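Local coordinates for hypothetical protein (Staphylococcus aureus subsp. aureus, PDB 1QYI) that is of unknown function but probably acts as a hydrolase of the haloacid dehalogenase (HAD) superfamily, at residues 103-108 with 157-162; 313-318 with 335-340. All coordinates share one frame; numbering follows the deposited sequence.

How the contacts relate
Contacts 1 and 2 lie on opposite sides of the chain's centre, 56 Å apart between their own centres and about 44 Å at their nearest atoms, so neither touches the other. They also follow in series along the chain. Contact 1 joins the ends of two helices in the all-helical region between strands 3-6 and 233-237, a placement consistent with a cap inserted into a HAD core. Contact 2 belongs to that core, where a loop and a helix end lead into neighbouring parallel strands. In HAD enzymes the active site lies at the C-terminal ends of the strands; contact 2 is at the N-terminal ends of strands 318-322 and 337-341, and therefore probably away from it.

Contact 1: residues 103-108 with 157-162; sequences AFMYQD and TELHVS
Met105, present as selenomethionine, meets both Leu159 and Val161; Met105 and Leu159 are buried, and Val161 bridges to the more open side. Met105 SE faces Leu159, 4.1 Å from Leu159 CD2, while the terminal CE lies about equally near Val161 CG1 (4.1 Å) and Leu159 CD2 (4.2 Å). Bends at chi2 (-81°) and chi3 (-73°) fold the chain rather than extending it. No hydrogen bond links the segments. The surface buried between them is 168 Å². Leu159 also packs on Ile90 and Leu93 of helix 77-93, and Met105 on Leu166, which continues the apolar layer beyond the two segments. The elements joined are the C-terminal ends of helices 98-106 and 144-158, in a helical region whose position after the first strand of the core is consistent with a HAD cap. Helix 144-158 gives way to a turn at His160, whose positive phi (51°) precedes Val161, with its CB directed at segment 103-108. Toward the solvent side the packing thins to Tyr106 and Val161. As modelled, Val161 CG2 stands at the ring edge, 3.8 Å from Tyr106 CZ, but it crowds the hydroxyl too closely for the detail to be trusted. Beyond them Ser162 is exposed.

Contact 2: residues 313-318 with 335-340; sequences VNKDDV and GATFIG
Lys315 and Thr337 cross at about a right angle, the lysine chain passing the threonine hydroxyl with CG 3.3 Å from Thr337 OG1. That hydroxyl donates to the backbone carbonyl of the same lysine, Lys315 O, at 2.5 Å, a very short bond as modelled. Thr337 chi1 of -74° sets OG1 anti to its own carbonyl carbon and beside its backbone N, an arrangement in which hydroxyl and N-H both face the 315-318 loop. The two donors of Thr337 thus serve two different carbonyls of the loop, for its N-H binds Val318 O at 2.8 Å in a bond bent at the hydrogen (N-H...O angle 144°). Further out, Lys315 CD lies 3.5 Å from Gly335 O, and the ammonium group goes on to a salt bridge with Asp360, whose other carboxylate oxygen accepts from Phe338 N. The bond to Val318 marks where strands 318-322 and 337-341 begin to pair in parallel, the two being joined through helix 325-334 in a beta-alpha-beta crossover of the HAD Rossmann-like core. Gly335, the first residue past that helix, has positive phi (87°), turning the chain into Ala336. On the apolar side Ala336 CB meets two valines that approach from neighbouring directions: Val318 CB is 3.7 Å from it, and Val313 CG2 4.0 Å. Val313 CG2 also comes within 3.6 Å of Gly335 C, while Leu294 of helix 288-295 packs against both valines.

Contact 1: residues 103-108 with 157-162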
# COMPACT_ATOMS: atom_id res chain seq x y z
N ALA A 103 -12.25 2.19 -31.95
CA ALA A 103 -12.56 0.77 -31.81
C ALA A 103 -12.24 0.32 -30.39
O ALA A 103 -13.11 -0.16 -29.67
CB ALA A 103 -11.75 -0.05 -32.80
N PHE A 104 -10.99 0.49 -30.00
CA PHE A 104 -10.54 0.10 -28.67
C PHE A 104 -11.27 0.91 -27.60
O PHE A 104 -11.55 0.40 -26.51
CB PHE A 104 -9.03 0.33 -28.56
CG PHE A 104 -8.49 0.22 -27.17
CD1 PHE A 104 -8.22 -1.02 -26.60
CD2 PHE A 104 -8.29 1.37 -26.40
CE1 PHE A 104 -7.75 -1.13 -25.30
CE2 PHE A 104 -7.83 1.28 -25.10
CZ PHE A 104 -7.56 0.03 -24.54
N MSE A 105 -11.58 2.16 -27.91
CA MSE A 105 -12.26 3.03 -26.95
C MSE A 105 -13.77 2.84 -26.83
O MSE A 105 -14.35 3.23 -25.82
CB MSE A 105 -11.98 4.50 -27.29
CG MSE A 105 -10.51 4.90 -27.31
SE MSE A 105 -9.75 5.26 -25.56
CE MSE A 105 -10.61 6.97 -25.22
N TYR A 106 -14.40 2.25 -27.83
CA TYR A 106 -15.85 2.10 -27.79
C TYR A 106 -16.43 0.72 -28.11
O TYR A 106 -17.66 0.55 -28.13
CB TYR A 106 -16.48 3.16 -28.71
CG TYR A 106 -16.06 4.57 -28.38
CD1 TYR A 106 -16.53 5.21 -27.23
CD2 TYR A 106 -15.15 5.27 -29.19
CE1 TYR A 106 -16.11 6.49 -26.89
CE2 TYR A 106 -14.72 6.56 -28.85
CZ TYR A 106 -15.21 7.16 -27.70
OH TYR A 106 -14.78 8.41 -27.33
N GLN A 107 -15.57 -0.26 -28.36
CA GLN A 107 -16.02 -1.61 -28.67
C GLN A 107 -16.69 -2.22 -27.43
O GLN A 107 -16.25 -1.99 -26.30
CB GLN A 107 -14.83 -2.48 -29.13
CG GLN A 107 -15.12 -3.53 -30.21
CD GLN A 107 -15.28 -2.94 -31.62
OE1 GLN A 107 -15.21 -3.65 -32.63
NE2 GLN A 107 -15.49 -1.62 -31.69
N ASP A 108 -17.75 -2.99 -27.66
CA ASP A 108 -18.50 -3.63 -26.59
C ASP A 108 -17.69 -4.68 -25.84
O ASP A 108 -18.05 -5.05 -24.72
CB ASP A 108 -19.77 -4.28 -27.16
CG ASP A 108 -20.84 -3.27 -27.54
OD1 ASP A 108 -20.53 -2.30 -28.27
OD2 ASP A 108 -22.00 -3.44 -27.11
N THR A 157 -7.50 15.26 -25.66
CA THR A 157 -6.72 16.13 -26.54
C THR A 157 -5.71 15.33 -27.39
O THR A 157 -5.52 15.61 -28.57
CB THR A 157 -5.95 17.23 -25.75
OG1 THR A 157 -5.05 16.62 -24.82
CG2 THR A 157 -6.93 18.13 -24.99
N GLU A 158 -5.09 14.32 -26.79
CA GLU A 158 -4.12 13.49 -27.50
C GLU A 158 -4.78 12.54 -28.50
O GLU A 158 -4.36 12.42 -29.64
CB GLU A 158 -3.29 12.69 -26.51
CG GLU A 158 -2.33 13.54 -25.71
CD GLU A 158 -1.36 14.28 -26.60
OE1 GLU A 158 -0.69 13.60 -27.41
OE2 GLU A 158 -1.26 15.52 -26.49
N LEU A 159 -5.84 11.86 -28.06
CA LEU A 159 -6.54 10.93 -28.92
C LEU A 159 -7.61 11.59 -29.78
O LEU A 159 -8.32 10.92 -30.53
CB LEU A 159 -7.14 9.81 -28.07
CG LEU A 159 -6.19 8.65 -27.76
CD1 LEU A 159 -4.78 9.14 -27.46
CD2 LEU A 159 -6.76 7.87 -26.58
N HIS A 160 -7.72 12.91 -29.67
CA HIS A 160 -8.71 13.69 -30.42
C HIS A 160 -10.11 13.13 -30.30
O HIS A 160 -10.84 13.02 -31.29
CB HIS A 160 -8.31 13.77 -31.91
CG HIS A 160 -7.15 14.69 -32.17
ND1 HIS A 160 -7.23 16.05 -31.98
CD2 HIS A 160 -5.88 14.42 -32.54
CE1 HIS A 160 -6.05 16.59 -32.23
NE2 HIS A 160 -5.21 15.63 -32.57
N VAL A 161 -10.50 12.80 -29.07
CA VAL A 161 -11.82 12.27 -28.80
C VAL A 161 -12.46 13.11 -27.70
O VAL A 161 -11.85 14.06 -27.22
CB VAL A 161 -11.75 10.79 -28.37
CG1 VAL A 161 -11.33 10.68 -26.91
CG2 VAL A 161 -13.07 10.12 -28.62
N SER A 162 -13.67 12.76 -27.28
CA SER A 162 -14.36 13.53 -26.25
C SER A 162 -14.78 12.73 -25.03
O SER A 162 -14.96 13.28 -23.94
CB SER A 162 -15.58 14.23 -26.85
OG SER A 162 -16.44 13.30 -27.48

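Contact 2: residues 313-318 with 335-340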
# COMPACT_ATOMS: atom_id res chain seq x y z
N VAL A 313 -6.44 5.79 29.05
CA VAL A 313 -5.39 4.93 29.59
C VAL A 313 -4.28 5.74 30.24
O VAL A 313 -4.06 6.90 29.90
CB VAL A 313 -4.76 4.04 28.48
CG1 VAL A 313 -5.84 3.21 27.79
CG2 VAL A 313 -4.03 4.91 27.46
N ASN A 314 -3.58 5.12 31.19
CA ASN A 314 -2.48 5.80 31.86
C ASN A 314 -1.23 5.69 31.00
O ASN A 314 -1.03 4.71 30.28
CB ASN A 314 -2.19 5.21 33.24
CG ASN A 314 -3.26 5.55 34.26
OD1 ASN A 314 -3.75 6.69 34.33
ND2 ASN A 314 -3.63 4.57 35.09
N LYS A 315 -0.39 6.71 31.12
CA LYS A 315 0.86 6.82 30.38
C LYS A 315 1.80 5.62 30.53
O LYS A 315 2.57 5.32 29.62
CB LYS A 315 1.57 8.09 30.83
CG LYS A 315 2.39 8.77 29.77
CD LYS A 315 1.53 9.17 28.58
CE LYS A 315 2.06 10.44 27.92
NZ LYS A 315 3.54 10.40 27.68
N ASP A 316 1.74 4.93 31.67
CA ASP A 316 2.63 3.79 31.91
C ASP A 316 2.04 2.43 31.60
O ASP A 316 2.70 1.41 31.78
CB ASP A 316 3.12 3.77 33.36
CG ASP A 316 4.44 4.48 33.53
OD1 ASP A 316 5.23 4.50 32.56
OD2 ASP A 316 4.70 4.99 34.64
N ASP A 317 0.81 2.41 31.11
CA ASP A 317 0.17 1.13 30.85
C ASP A 317 0.10 0.74 29.37
O ASP A 317 -0.12 -0.43 29.02
CB ASP A 317 -1.21 1.14 31.48
CG ASP A 317 -1.16 1.62 32.92
OD1 ASP A 317 -0.19 1.27 33.63
OD2 ASP A 317 -2.09 2.33 33.36
N VAL A 318 0.31 1.72 28.49
CA VAL A 318 0.28 1.46 27.06
C VAL A 318 1.38 2.24 26.34
O VAL A 318 1.53 3.44 26.54
CB VAL A 318 -1.09 1.83 26.46
CG1 VAL A 318 -1.15 1.40 24.99
CG2 VAL A 318 -2.21 1.18 27.26
N GLY A 335 -3.99 8.86 25.61
CA GLY A 335 -3.16 8.98 26.80
C GLY A 335 -2.07 7.94 26.94
O GLY A 335 -1.60 7.69 28.05
N ALA A 336 -1.65 7.33 25.83
CA ALA A 336 -0.60 6.32 25.90
C ALA A 336 0.78 6.89 25.59
O ALA A 336 0.90 7.93 24.94
CB ALA A 336 -0.91 5.18 24.95
N THR A 337 1.81 6.21 26.07
CA THR A 337 3.18 6.66 25.81
C THR A 337 3.52 6.33 24.36
O THR A 337 3.24 5.22 23.89
CB THR A 337 4.19 5.97 26.74
OG1 THR A 337 4.08 6.52 28.06
CG2 THR A 337 5.62 6.18 26.24
N PHE A 338 4.10 7.29 23.66
CA PHE A 338 4.46 7.07 22.26
C PHE A 338 5.97 6.97 22.04
O PHE A 338 6.74 7.77 22.56
CB PHE A 338 3.90 8.20 21.38
CG PHE A 338 4.26 8.05 19.92
CD1 PHE A 338 3.64 7.07 19.13
CD2 PHE A 338 5.26 8.84 19.36
CE1 PHE A 338 4.02 6.87 17.81
CE2 PHE A 338 5.66 8.66 18.04
CZ PHE A 338 5.04 7.67 17.25
N ILE A 339 6.37 5.97 21.27
CA ILE A 339 7.77 5.79 20.95
C ILE A 339 7.89 5.61 19.44
O ILE A 339 7.44 4.61 18.88
CB ILE A 339 8.39 4.60 21.73
CG1 ILE A 339 9.64 4.10 20.97
CG2 ILE A 339 7.37 3.51 21.97
CD1 ILE A 339 10.46 3.09 21.72
N GLY A 340 8.48 6.62 18.79
CA GLY A 340 8.63 6.60 17.35
C GLY A 340 9.87 5.91 16.81
O GLY A 340 10.95 5.99 17.41